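Local coordinates for protein mannose-specific lectin 3 chain 1 (Crocus vernus, PDB 3MEZ) that probably binds mannose as the bulb-type lectin domain 1 subunit of a heterotetramer built from two kinds of lectin chain, at residues N3-N15 with D51-E63. Residues are numbered along the deposited sequence; the frame is centred on the assembly and turned at random.
Unlike the reference sequence in segment 3-15: His12 (reference Ser). Unlike the reference sequence in segment 51-63: Asp51 (reference Asn).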
# COMPACT_ATOMS: atom_id res chain seq x y z
N ASN A 3 -18.05 -4.31 8.62
CA ASN A 3 -16.91 -3.73 9.29
C ASN A 3 -17.14 -2.29 9.75
O ASN A 3 -16.28 -1.74 10.38
CB ASN A 3 -15.62 -3.85 8.48
CG ASN A 3 -15.61 -3.04 7.18
OD1 ASN A 3 -16.62 -2.74 6.64
ND2 ASN A 3 -14.44 -2.74 6.68
N VAL A 4 -18.30 -1.73 9.40
CA VAL A 4 -18.69 -0.36 9.72
C VAL A 4 -20.02 -0.27 10.45
O VAL A 4 -20.90 -0.96 10.15
CB VAL A 4 -18.78 0.51 8.45
CG1 VAL A 4 -19.32 1.86 8.77
CG2 VAL A 4 -17.45 0.64 7.79
N LEU A 5 -20.08 0.61 11.45
CA LEU A 5 -21.32 0.99 12.16
C LEU A 5 -21.41 2.51 12.20
O LEU A 5 -20.60 3.13 12.81
CB LEU A 5 -21.34 0.45 13.58
CG LEU A 5 -22.60 0.06 14.38
CD1 LEU A 5 -22.58 0.58 15.73
CD2 LEU A 5 -23.88 0.34 13.69
N LEU A 6 -22.40 3.06 11.54
CA LEU A 6 -22.66 4.48 11.51
C LEU A 6 -23.66 4.99 12.58
O LEU A 6 -24.52 4.26 13.03
CB LEU A 6 -23.14 4.89 10.15
CG LEU A 6 -22.32 4.54 8.93
CD1 LEU A 6 -23.02 4.95 7.69
CD2 LEU A 6 -21.02 5.18 9.05
N THR A 7 -23.55 6.28 12.86
CA THR A 7 -24.42 6.88 13.82
C THR A 7 -25.87 6.65 13.41
O THR A 7 -26.24 6.85 12.32
CB THR A 7 -24.16 8.42 13.94
OG1 THR A 7 -22.91 8.68 14.56
CG2 THR A 7 -25.29 9.15 14.68
N GLY A 8 -26.65 6.21 14.35
CA GLY A 8 -28.05 6.00 14.14
C GLY A 8 -28.37 4.62 13.66
O GLY A 8 -29.50 4.24 13.66
N ASP A 9 -27.38 3.86 13.24
CA ASP A 9 -27.55 2.43 13.00
C ASP A 9 -27.50 1.55 14.27
O ASP A 9 -27.06 1.98 15.29
CB ASP A 9 -26.64 1.93 11.89
CG ASP A 9 -26.96 2.58 10.57
OD1 ASP A 9 -26.26 2.44 9.60
OD2 ASP A 9 -27.95 3.28 10.49
N VAL A 10 -27.93 0.32 14.19
CA VAL A 10 -27.93 -0.54 15.34
C VAL A 10 -27.31 -1.93 15.12
O VAL A 10 -27.46 -2.48 14.10
CB VAL A 10 -29.39 -0.68 15.88
CG1 VAL A 10 -29.47 -1.58 17.01
CG2 VAL A 10 -29.93 0.67 16.26
N ILE A 11 -26.62 -2.49 16.10
CA ILE A 11 -26.28 -3.91 16.06
C ILE A 11 -27.24 -4.63 16.98
O ILE A 11 -27.27 -4.39 18.13
CB ILE A 11 -24.85 -4.22 16.49
CG1 ILE A 11 -23.86 -3.59 15.55
CG2 ILE A 11 -24.56 -5.70 16.54
CD1 ILE A 11 -22.53 -3.58 16.09
N HIS A 12 -28.02 -5.53 16.42
CA HIS A 12 -29.00 -6.30 17.16
C HIS A 12 -28.44 -7.45 17.97
O HIS A 12 -27.30 -7.77 17.90
CB HIS A 12 -30.06 -6.78 16.21
CG HIS A 12 -30.33 -5.81 15.14
ND1 HIS A 12 -31.08 -4.69 15.36
CD2 HIS A 12 -29.83 -5.70 13.89
CE1 HIS A 12 -31.09 -3.95 14.27
NE2 HIS A 12 -30.34 -4.54 13.36
N THR A 13 -29.28 -8.05 18.75
CA THR A 13 -28.84 -9.11 19.61
C THR A 13 -28.28 -10.25 18.77
O THR A 13 -28.82 -10.63 17.76
CB THR A 13 -29.96 -9.58 20.53
OG1 THR A 13 -30.57 -8.45 21.15
CG2 THR A 13 -29.46 -10.52 21.56
N ASP A 14 -27.13 -10.73 19.19
CA ASP A 14 -26.39 -11.78 18.55
C ASP A 14 -25.92 -11.49 17.12
O ASP A 14 -25.70 -12.37 16.36
CB ASP A 14 -27.13 -13.09 18.64
CG ASP A 14 -26.96 -13.74 19.97
OD1 ASP A 14 -25.90 -13.62 20.54
OD2 ASP A 14 -27.89 -14.32 20.44
N ASN A 15 -25.77 -10.23 16.80
CA ASN A 15 -25.15 -9.82 15.57
C ASN A 15 -23.83 -9.15 15.92
O ASN A 15 -23.58 -8.90 17.03
CB ASN A 15 -26.00 -8.84 14.79
CG ASN A 15 -27.23 -9.46 14.21
OD1 ASN A 15 -27.91 -8.85 13.45
ND2 ASN A 15 -27.51 -10.64 14.57
N ASP A 51 -32.34 -8.87 25.53
CA ASP A 51 -32.55 -8.50 24.15
C ASP A 51 -31.76 -7.23 23.82
O ASP A 51 -32.22 -6.38 23.18
CB ASP A 51 -34.01 -8.35 23.81
CG ASP A 51 -34.73 -9.69 23.71
OD1 ASP A 51 -34.10 -10.68 23.35
OD2 ASP A 51 -35.91 -9.76 24.00
N CYS A 52 -30.55 -7.16 24.33
CA CYS A 52 -29.74 -5.98 24.20
C CYS A 52 -29.26 -5.67 22.77
O CYS A 52 -29.01 -6.56 21.99
CB CYS A 52 -28.57 -6.03 25.17
SG CYS A 52 -28.91 -6.18 26.90
N THR A 53 -29.12 -4.38 22.52
CA THR A 53 -28.68 -3.84 21.27
C THR A 53 -27.68 -2.71 21.46
O THR A 53 -27.63 -2.08 22.46
CB THR A 53 -29.84 -3.30 20.45
OG1 THR A 53 -30.32 -2.13 21.06
CG2 THR A 53 -30.96 -4.30 20.32
N LEU A 54 -26.91 -2.48 20.42
CA LEU A 54 -25.80 -1.56 20.40
C LEU A 54 -26.01 -0.47 19.38
O LEU A 54 -26.18 -0.76 18.25
CB LEU A 54 -24.55 -2.35 20.00
CG LEU A 54 -23.14 -1.91 20.25
CD1 LEU A 54 -22.50 -1.50 19.02
CD2 LEU A 54 -22.99 -0.83 21.27
N ARG A 55 -25.90 0.76 19.80
CA ARG A 55 -26.05 1.93 18.97
C ARG A 55 -24.81 2.85 19.05
O ARG A 55 -24.19 2.87 20.03
CB ARG A 55 -27.28 2.68 19.45
CG ARG A 55 -27.53 3.95 18.82
CD ARG A 55 -28.85 4.58 19.27
NE ARG A 55 -28.62 5.81 20.00
CZ ARG A 55 -29.50 6.43 20.79
NH1 ARG A 55 -29.12 7.53 21.39
NH2 ARG A 55 -30.72 5.97 20.98
N LEU A 56 -24.49 3.56 17.98
CA LEU A 56 -23.49 4.59 17.99
C LEU A 56 -24.24 5.90 17.93
O LEU A 56 -24.97 6.14 17.01
CB LEU A 56 -22.62 4.50 16.75
CG LEU A 56 -21.17 4.89 16.62
CD1 LEU A 56 -20.91 5.75 15.45
CD2 LEU A 56 -20.55 5.39 17.83
N ASN A 57 -24.02 6.74 18.90
CA ASN A 57 -24.71 8.00 18.94
C ASN A 57 -24.06 9.14 18.14
O ASN A 57 -23.14 8.93 17.42
CB ASN A 57 -25.12 8.42 20.36
CG ASN A 57 -23.99 8.87 21.20
OD1 ASN A 57 -22.97 9.23 20.72
ND2 ASN A 57 -24.20 8.88 22.49
N ASN A 58 -24.61 10.34 18.28
CA ASN A 58 -24.20 11.50 17.55
C ASN A 58 -23.07 12.28 18.25
O ASN A 58 -22.72 13.36 17.88
CB ASN A 58 -25.39 12.36 17.18
CG ASN A 58 -26.01 12.99 18.36
OD1 ASN A 58 -25.72 12.66 19.46
ND2 ASN A 58 -26.88 13.94 18.12
N ARG A 59 -22.54 11.69 19.29
CA ARG A 59 -21.33 12.14 19.90
C ARG A 59 -20.15 11.15 19.78
O ARG A 59 -19.15 11.37 20.35
CB ARG A 59 -21.55 12.52 21.35
CG ARG A 59 -22.77 13.35 21.61
CD ARG A 59 -22.50 14.85 21.60
NE ARG A 59 -21.33 15.33 22.30
CZ ARG A 59 -21.25 15.64 23.59
NH1 ARG A 59 -22.29 15.49 24.40
NH2 ARG A 59 -20.12 16.10 24.07
N GLY A 60 -20.29 10.10 19.02
CA GLY A 60 -19.23 9.13 18.94
C GLY A 60 -19.14 8.08 20.03
O GLY A 60 -18.22 7.34 20.04
N GLN A 61 -20.12 8.01 20.90
CA GLN A 61 -20.19 7.01 21.95
C GLN A 61 -21.06 5.82 21.54
O GLN A 61 -22.02 5.95 20.86
CB GLN A 61 -20.79 7.55 23.24
CG GLN A 61 -20.16 8.76 23.92
CD GLN A 61 -21.09 9.39 24.92
OE1 GLN A 61 -22.13 9.86 24.57
NE2 GLN A 61 -20.71 9.36 26.15
N LEU A 62 -20.69 4.64 21.98
CA LEU A 62 -21.52 3.46 21.85
C LEU A 62 -22.48 3.44 23.01
O LEU A 62 -22.10 3.79 24.07
CB LEU A 62 -20.68 2.18 21.85
CG LEU A 62 -19.80 1.90 20.65
CD1 LEU A 62 -19.01 0.71 20.90
CD2 LEU A 62 -20.64 1.74 19.46
N GLU A 63 -23.71 3.04 22.80
CA GLU A 63 -24.71 2.86 23.82
C GLU A 63 -25.33 1.48 23.75
O GLU A 63 -25.87 1.13 22.75
CB GLU A 63 -25.83 3.88 23.66
CG GLU A 63 -25.40 5.32 23.46
CD GLU A 63 -26.54 6.31 23.57
OE1 GLU A 63 -26.29 7.49 23.71
OE2 GLU A 63 -27.68 5.91 23.55
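Two threonine hydroxyls, Thr7 OG1 and Thr13 OG1, fasten segment 3-15 to backbone carbonyls near the two ends of strand 53-56, with a short antiparallel pairing between them. Thr13 OG1 donates to Cys52 O at 2.6 Å and Thr7 OG1 to Asn57 O at 2.9 Å, each from above the carbonyl plane. In Thr7 the hydroxyl lies anti to the carbonyl carbon (chi1 -70°), which leaves CG2 to pack against the Asn57 carbonyl and Asn58 CB; OG1 also bonds to Tyr87 N. Within the type II turn from Leu6 to Asp9, Gly8 N donates to Leu56 O at 3.1 Å. Ile11 and Leu54 form a hydrogen-bonded antiparallel pair, with Ile11 N to Leu54 O at 2.8 Å and Leu54 N to Ile11 O at 3.0 Å. Between Gly8 and Ile11 the regular bonding lapses, and Asp9 O and Leu56 N are buried without partners. On the face that carries Ile11 and Leu54, the two side chains run side by side, their CD1 methyls 3.6 Å apart. Leu5 CD1, from strand 4-6, meets Leu54 CD1 at 3.9 Å and reaches Leu56 CB at 4.1 Å. Met26 of strand 22-26 packs against both Ile11 and Leu54. Strand 10-11 edges the sheet of strands 53-56, 62-65 and 74-76, while strand 4-6 lies at 71° to strand 53-56 and pairs with strand 88-91, joining two sheets of the beta-prism II fold.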